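Fluoroacetyl coenzyme A thioesterase (Streptomyces cattleya, PDB 3KUV) hydrolyses fluoroacetyl-CoA to fluoroacetate and CoA before it can react with citrate synthase, and so confers resistance to fluoroacetate. Local coordinates at residues B[11-16]-B[53-58]; B[19-24]-B[42-47]; B[78-83]-B[106-111]. The protein carries 1 engineered substitution. All coordinates share one frame; numbering follows the deposited sequence.

How the contacts relate
From the N terminus, strand 10-16 comes first, and contact 1 closes a long loop by setting it against the C-terminal part of helix 42-57. Within that loop lies contact 2, where residues 19-24, just past the strand, return to the first turns of the same helix; the two contacts thus grip the helix near both ends. Contact 3 follows in series, tying the loop 78-83 to the turn after strand 99-107. No two loops cross. Neighbouring contacts do touch: Phe15 packs on Lys21, Val16 on Gly83, and Thr22 on Pro82. Together they join the hot dog helix, its antiparallel sheet and the connecting loops, and all three reach the second subunit.

Contact 1: residues B[11-16]-B[53-58]; sequences FTHDFV and CVRAMA
Phe11 and Ala56, with CA atoms 6.2 Å apart, mark where strand 11-16 passes nearest to helix 53-57, the two segment axes running at 132° to each other and 8.6 Å apart. This is hot dog packing, the outermost strand of this chain's antiparallel sheet crossing the C-terminal end of the central helix. The small methyl of Ala56 lets the strand come close: its CB rests 3.9 Å from Phe11 CB, and Ala56 N lies over the rim of one ring face. With CG anti to the backbone N (chi1 171°), the Phe11 ring extends toward the helix, its far corner reaching Arg55. There the ring stands edge-on to the guanidinium, the planes 89° apart, and Phe11 CZ sits 3.5 Å from Arg55 CZ over the centre of the charged group. Arginine suits this site because its methylenes pack on aromatics while its charged end stays near water. The Arg55 CD methylene passes beside the buried His13 ring, though the fine placement there is doubtful; that ring also meets Trp51. Beyond the rings, one water bridges strand and helix, accepting from Asp14 N at 3.0 Å and from Arg55 NH1 at 3.3 Å.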
# COMPACT_ATOMS: atom_id res chain seq x y z
N PHE B 11 14.29 -8.34 11.40
CA PHE B 11 13.18 -9.24 11.67
C PHE B 11 12.70 -9.74 10.31
O PHE B 11 12.65 -8.96 9.32
CB PHE B 11 11.98 -8.53 12.32
CG PHE B 11 10.74 -9.45 12.40
CD1 PHE B 11 10.72 -10.63 13.26
CD2 PHE B 11 9.60 -9.19 11.65
CE1 PHE B 11 9.59 -11.46 13.28
CE2 PHE B 11 8.49 -9.99 11.71
CZ PHE B 11 8.47 -11.13 12.48
N THR B 12 12.41 -11.04 10.21
CA THR B 12 11.87 -11.58 8.93
C THR B 12 10.48 -12.05 9.09
O THR B 12 10.12 -12.63 10.14
CB THR B 12 12.74 -12.63 8.26
OG1 THR B 12 12.66 -13.76 9.06
CG2 THR B 12 14.23 -12.18 8.35
N HIS B 13 9.65 -11.76 8.10
CA HIS B 13 8.27 -12.15 8.07
C HIS B 13 7.98 -12.87 6.75
O HIS B 13 8.16 -12.29 5.65
CB HIS B 13 7.43 -10.84 8.19
CG HIS B 13 5.95 -11.08 8.18
ND1 HIS B 13 5.11 -10.78 7.13
CD2 HIS B 13 5.18 -11.51 9.18
CE1 HIS B 13 3.87 -11.05 7.48
NE2 HIS B 13 3.88 -11.51 8.72
N ASP B 14 7.53 -14.15 6.82
CA ASP B 14 7.31 -14.94 5.61
C ASP B 14 5.81 -15.13 5.39
O ASP B 14 5.00 -15.33 6.33
CB ASP B 14 7.92 -16.37 5.71
CG ASP B 14 9.38 -16.34 6.00
OD1 ASP B 14 10.12 -15.55 5.40
OD2 ASP B 14 9.85 -17.03 6.93
N PHE B 15 5.41 -15.02 4.11
CA PHE B 15 3.98 -15.06 3.79
C PHE B 15 3.80 -15.70 2.44
O PHE B 15 4.25 -15.15 1.41
CB PHE B 15 3.43 -13.61 3.69
CG PHE B 15 1.95 -13.57 3.39
CD1 PHE B 15 0.99 -14.03 4.33
CD2 PHE B 15 1.54 -13.03 2.17
CE1 PHE B 15 -0.43 -13.90 3.95
CE2 PHE B 15 0.20 -12.90 1.88
CZ PHE B 15 -0.77 -13.33 2.74
N VAL B 16 3.17 -16.88 2.40
CA VAL B 16 2.84 -17.49 1.10
C VAL B 16 1.67 -16.72 0.47
O VAL B 16 0.62 -16.58 1.10
CB VAL B 16 2.44 -18.97 1.32
CG1 VAL B 16 2.01 -19.66 -0.06
CG2 VAL B 16 3.63 -19.75 1.88
N CYS B 53 6.64 -4.99 10.42
CA CYS B 53 7.12 -4.04 11.43
C CYS B 53 6.27 -4.09 12.70
O CYS B 53 6.84 -3.99 13.81
CB CYS B 53 7.22 -2.63 10.84
SG CYS B 53 8.32 -2.49 9.46
N VAL B 54 4.93 -4.27 12.57
CA VAL B 54 4.10 -4.46 13.76
C VAL B 54 4.53 -5.65 14.62
O VAL B 54 4.61 -5.58 15.86
CB VAL B 54 2.57 -4.55 13.33
CG1 VAL B 54 1.68 -5.10 14.41
CG2 VAL B 54 2.06 -3.17 12.75
N ARG B 55 4.83 -6.78 13.97
CA ARG B 55 5.30 -7.98 14.76
C ARG B 55 6.63 -7.68 15.45
O ARG B 55 6.78 -8.07 16.64
CB ARG B 55 5.43 -9.20 13.79
CG ARG B 55 4.04 -9.72 13.34
CD ARG B 55 4.28 -10.99 12.47
NE ARG B 55 4.97 -12.05 13.22
CZ ARG B 55 5.60 -13.11 12.65
NH1 ARG B 55 5.76 -13.28 11.30
NH2 ARG B 55 6.09 -14.10 13.41
N ALA B 56 7.53 -6.98 14.75
CA ALA B 56 8.89 -6.68 15.29
C ALA B 56 8.72 -5.78 16.56
O ALA B 56 9.46 -5.96 17.54
CB ALA B 56 9.67 -6.06 14.30
N MET B 57 7.80 -4.83 16.51
CA MET B 57 7.60 -3.85 17.60
C MET B 57 6.85 -4.34 18.76
O MET B 57 6.82 -3.67 19.86
CB MET B 57 6.60 -2.82 17.00
CG MET B 57 7.30 -1.82 16.39
SD MET B 57 5.97 -0.67 15.63
CE MET B 57 5.48 0.27 17.05
N ALA B 58 6.13 -5.42 18.65
CA ALA B 58 5.15 -5.78 19.71
C ALA B 58 5.66 -5.95 21.13
O ALA B 58 5.00 -5.50 22.10
CB ALA B 58 4.31 -7.07 19.31
O HOH W 1 6.99 -15.60 9.35

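Contact 2: residues B[19-24]-B[42-47]; sequences PHKTVR and SGFMVG. Engineered in segment 42-47: Ser42 (natural residue Thr). With ACT (acetate ion), chain H.
Lys21 and Phe44 meet at about a right angle, the lysine chain passing over one face of the phenyl ring. Lys21 CD makes the closest approach to that face, a CH-pi contact 3.7 Å from the Phe44 ring centroid and 14° off the ring normal. A bend at chi2 (-70°) turns the lysine chain across the ring, with CD over its centre and NZ continuing past CE1. The ammonium goes on to the second subunit, where Lys21 NZ bonds to Leu26 O, forms a salt bridge with Glu29 and makes a cation-pi contact with Tyr27. Lysine therefore serves both partners, with apolar methylenes for the ring and a charge for the dimer interface. The backbone of 21-22 borders the same ring: Lys21 O approaches Phe44 CD2 to 3.1 Å from out of the ring plane, on the side of Lys21 CD, whereas Thr22 O faces the ring edge in plane, 3.6 Å from Phe44 CE2, a mildly favourable electrostatic match with the aromatic C-H groups. Phe44 thus pins the segment to the first turns of helix 42-57, the central helix of the hot dog fold, whose N-terminal end forms part of the substrate site. Ser42, an engineered residue at the active-site position held by threonine in nature, begins this helix. Its backbone N donates to OXT of an acetate, probably taken up from the crystallisation liquor, at 2.8 Å and a nearly straight 164°, and the positive end of the helix dipole probably favours an anion there. Gly69 N of the second subunit also binds the acetate, placing the pocket between chains. On the side of 19-24, the branched Val23 offers an apolar wall, its CG2 3.8 Å from acetate OXT.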
# COMPACT_ATOMS: atom_id res chain seq x y z
N PRO B 19 -4.29 -16.80 -3.59
CA PRO B 19 -4.95 -16.22 -4.75
C PRO B 19 -5.70 -14.93 -4.44
O PRO B 19 -5.83 -14.08 -5.36
CB PRO B 19 -5.94 -17.34 -5.19
CG PRO B 19 -5.22 -18.60 -4.74
CD PRO B 19 -4.63 -18.23 -3.38
N HIS B 20 -6.23 -14.73 -3.24
CA HIS B 20 -7.01 -13.54 -2.94
C HIS B 20 -6.19 -12.28 -2.56
O HIS B 20 -6.74 -11.32 -2.09
CB HIS B 20 -8.08 -13.81 -1.85
CG HIS B 20 -7.51 -14.32 -0.56
ND1 HIS B 20 -7.25 -15.67 -0.36
CD2 HIS B 20 -7.16 -13.68 0.58
CE1 HIS B 20 -6.76 -15.82 0.86
NE2 HIS B 20 -6.68 -14.64 1.45
N LYS B 21 -4.88 -12.29 -2.90
CA LYS B 21 -4.10 -11.06 -2.70
C LYS B 21 -3.58 -10.48 -3.99
O LYS B 21 -2.61 -9.73 -4.00
CB LYS B 21 -2.91 -11.30 -1.74
CG LYS B 21 -3.38 -11.78 -0.33
CD LYS B 21 -4.07 -10.68 0.44
CE LYS B 21 -4.31 -11.26 1.82
NZ LYS B 21 -5.34 -10.50 2.57
N THR B 22 -4.24 -10.82 -5.10
CA THR B 22 -3.88 -10.17 -6.37
C THR B 22 -4.58 -8.85 -6.54
O THR B 22 -5.43 -8.48 -5.76
CB THR B 22 -4.20 -11.12 -7.57
OG1 THR B 22 -5.62 -11.38 -7.58
CG2 THR B 22 -3.41 -12.44 -7.44
N VAL B 23 -4.12 -8.10 -7.57
CA VAL B 23 -4.65 -6.74 -7.79
C VAL B 23 -6.19 -6.64 -7.78
O VAL B 23 -6.74 -5.74 -7.13
CB VAL B 23 -4.11 -6.27 -9.12
CG1 VAL B 23 -4.78 -4.94 -9.55
CG2 VAL B 23 -2.56 -6.06 -8.99
N ARG B 24 -6.82 -7.54 -8.55
CA ARG B 24 -8.31 -7.49 -8.56
C ARG B 24 -9.03 -7.59 -7.22
O ARG B 24 -10.15 -7.04 -7.04
CB ARG B 24 -8.86 -8.48 -9.61
CG ARG B 24 -8.65 -9.98 -9.23
CD ARG B 24 -9.23 -10.91 -10.32
NE ARG B 24 -9.13 -12.25 -9.77
CZ ARG B 24 -10.05 -13.21 -9.82
NH1 ARG B 24 -11.18 -13.05 -10.52
NH2 ARG B 24 -9.77 -14.38 -9.24
N SER B 42 0.49 -3.91 -5.12
CA SER B 42 1.31 -2.99 -4.36
C SER B 42 0.67 -2.64 -2.98
O SER B 42 1.38 -2.57 -2.00
CB SER B 42 1.54 -1.71 -5.13
OG SER B 42 2.40 -1.93 -6.22
N GLY B 43 -0.65 -2.43 -2.94
CA GLY B 43 -1.24 -2.04 -1.67
C GLY B 43 -1.15 -3.20 -0.68
O GLY B 43 -1.06 -2.98 0.53
N PHE B 44 -1.27 -4.47 -1.17
CA PHE B 44 -1.07 -5.61 -0.29
C PHE B 44 0.40 -5.71 0.17
O PHE B 44 0.66 -6.12 1.32
CB PHE B 44 -1.55 -6.91 -0.91
CG PHE B 44 -3.07 -7.08 -0.97
CD1 PHE B 44 -3.83 -7.01 0.20
CD2 PHE B 44 -3.69 -7.42 -2.18
CE1 PHE B 44 -5.25 -7.22 0.18
CE2 PHE B 44 -5.06 -7.63 -2.26
CZ PHE B 44 -5.85 -7.56 -1.09
N MET B 45 1.35 -5.42 -0.73
CA MET B 45 2.74 -5.39 -0.27
C MET B 45 2.98 -4.33 0.79
O MET B 45 3.67 -4.63 1.82
CB MET B 45 3.71 -5.18 -1.44
CG MET B 45 5.19 -4.84 -0.99
SD MET B 45 5.72 -6.30 -0.04
CE MET B 45 6.20 -7.30 -1.42
N VAL B 46 2.39 -3.15 0.64
CA VAL B 46 2.50 -2.12 1.68
C VAL B 46 1.96 -2.70 3.00
O VAL B 46 2.63 -2.59 4.07
CB VAL B 46 1.79 -0.86 1.23
CG1 VAL B 46 1.67 0.14 2.41
CG2 VAL B 46 2.55 -0.16 0.07
N GLY B 47 0.79 -3.35 2.96
CA GLY B 47 0.21 -3.86 4.23
C GLY B 47 1.11 -4.95 4.83
O GLY B 47 1.14 -5.12 6.06
C ACT H . 0.71 -3.79 -8.96
O ACT H . 0.64 -2.96 -9.98
OXT ACT H . 0.08 -3.49 -7.90
CH3 ACT H . 1.46 -5.06 -9.00

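Contact 3: residues B[78-83]-B[106-111]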
# COMPACT_ATOMS: atom_id res chain seq x y z
N ALA B 78 9.68 -6.27 -9.21
CA ALA B 78 9.28 -7.52 -9.91
C ALA B 78 7.92 -7.93 -9.40
O ALA B 78 7.56 -7.58 -8.27
CB ALA B 78 10.32 -8.66 -9.67
N ALA B 79 7.19 -8.75 -10.16
CA ALA B 79 5.85 -9.11 -9.84
C ALA B 79 5.80 -10.59 -9.36
O ALA B 79 6.66 -11.42 -9.71
CB ALA B 79 4.94 -8.94 -11.06
N THR B 80 4.81 -10.86 -8.49
CA THR B 80 4.79 -12.16 -7.77
C THR B 80 3.41 -12.80 -7.92
O THR B 80 2.41 -12.26 -7.50
CB THR B 80 5.01 -11.91 -6.24
OG1 THR B 80 6.29 -11.27 -6.03
CG2 THR B 80 4.99 -13.20 -5.38
N PRO B 81 3.33 -13.99 -8.54
CA PRO B 81 2.06 -14.74 -8.60
C PRO B 81 1.75 -15.41 -7.29
O PRO B 81 2.67 -15.68 -6.49
CB PRO B 81 2.42 -15.86 -9.63
CG PRO B 81 3.90 -16.11 -9.44
CD PRO B 81 4.50 -14.71 -9.09
N PRO B 82 0.50 -15.77 -7.11
CA PRO B 82 0.13 -16.59 -5.90
C PRO B 82 0.92 -17.89 -5.88
O PRO B 82 1.31 -18.46 -6.90
CB PRO B 82 -1.34 -16.89 -6.11
CG PRO B 82 -1.84 -15.69 -7.02
CD PRO B 82 -0.69 -15.45 -7.93
N GLY B 83 1.28 -18.27 -4.68
CA GLY B 83 1.94 -19.55 -4.43
C GLY B 83 3.41 -19.42 -4.08
O GLY B 83 4.02 -20.34 -3.42
N ALA B 106 11.85 -6.81 0.34
CA ALA B 106 11.03 -8.03 0.17
C ALA B 106 11.54 -8.82 -1.06
O ALA B 106 12.11 -8.23 -2.01
CB ALA B 106 9.53 -7.71 0.04
N HIS B 107 11.51 -10.14 -0.96
CA HIS B 107 11.90 -11.01 -2.05
C HIS B 107 10.89 -12.14 -2.05
O HIS B 107 10.27 -12.47 -1.01
CB HIS B 107 13.33 -11.37 -1.74
CG HIS B 107 13.53 -12.62 -1.04
ND1 HIS B 107 14.21 -12.70 0.15
CD2 HIS B 107 13.10 -13.88 -1.32
CE1 HIS B 107 14.19 -13.95 0.58
NE2 HIS B 107 13.51 -14.70 -0.28
N ASP B 108 10.66 -12.71 -3.25
CA ASP B 108 9.66 -13.79 -3.34
C ASP B 108 10.27 -15.18 -3.52
O ASP B 108 9.58 -16.07 -4.02
CB ASP B 108 8.59 -13.50 -4.41
CG ASP B 108 9.18 -13.37 -5.83
OD1 ASP B 108 10.33 -13.77 -6.05
OD2 ASP B 108 8.38 -12.88 -6.68
N GLY B 109 11.54 -15.35 -3.18
CA GLY B 109 12.21 -16.64 -3.42
C GLY B 109 12.85 -16.72 -4.83
O GLY B 109 13.76 -17.55 -5.06
N VAL B 110 12.37 -15.90 -5.76
CA VAL B 110 12.89 -15.89 -7.14
C VAL B 110 13.59 -14.58 -7.40
O VAL B 110 14.80 -14.54 -7.74
CB VAL B 110 11.76 -16.11 -8.14
CG1 VAL B 110 12.35 -16.05 -9.56
CG2 VAL B 110 11.08 -17.47 -7.83
N ASP B 111 12.89 -13.48 -7.14
CA ASP B 111 13.43 -12.17 -7.39
C ASP B 111 13.35 -11.29 -6.12
O ASP B 111 12.44 -11.45 -5.31
CB ASP B 111 12.58 -11.42 -8.45
CG ASP B 111 12.58 -12.09 -9.82
OD1 ASP B 111 13.73 -12.39 -10.30
OD2 ASP B 111 11.48 -12.35 -10.38
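Thr80 and Asp108 are aimed at each other by their first torsions: chi1 of -60° sets Thr80 OG1 beside its own backbone N, while chi1 of 61° holds Asp108 CG between its backbone N and carbonyl carbon. The two side chains come from opposite directions, and Thr80 OG1 donates to Asp108 OD2 at 2.7 Å. The hydroxyl arrives on the anti side of that oxygen, somewhat out of the carboxylate plane. Threonine adds its methyl to the grip, CG2 lying 3.7 Å from Asp108 CB.

The other carboxylate oxygen, OD1, faces its own turn and organises the connection between strands 99-107 and 112-124 of the antiparallel sheet. Val110 N donates to Asp108 OD1 at 3.0 Å, closing an Asx turn, and Asp111 N reaches the same oxygen at 2.8 Å with a straight angle of 178°, completing the wider Asx motif. Asp108 N in turn bonds to Asp111 O. Gly109 takes a positive phi, readily adopted by a residue lacking a side chain. Farther along, Ala78 CB packs 3.8 Å from Asp111 CB, a methyl small enough to let loop and turn come together.

Lys135 of the second subunit binds across this junction, forming salt bridges with OD2 of both Asp108 and Asp111 and a hydrogen bond to Ala79 O. With a hydroxyl, two backbone N-H groups and an ammonium all directed at one carboxylate, buried Asp108 is probably kept ionised, its negative charge balanced by donors from the turn, the loop and the neighbouring chain.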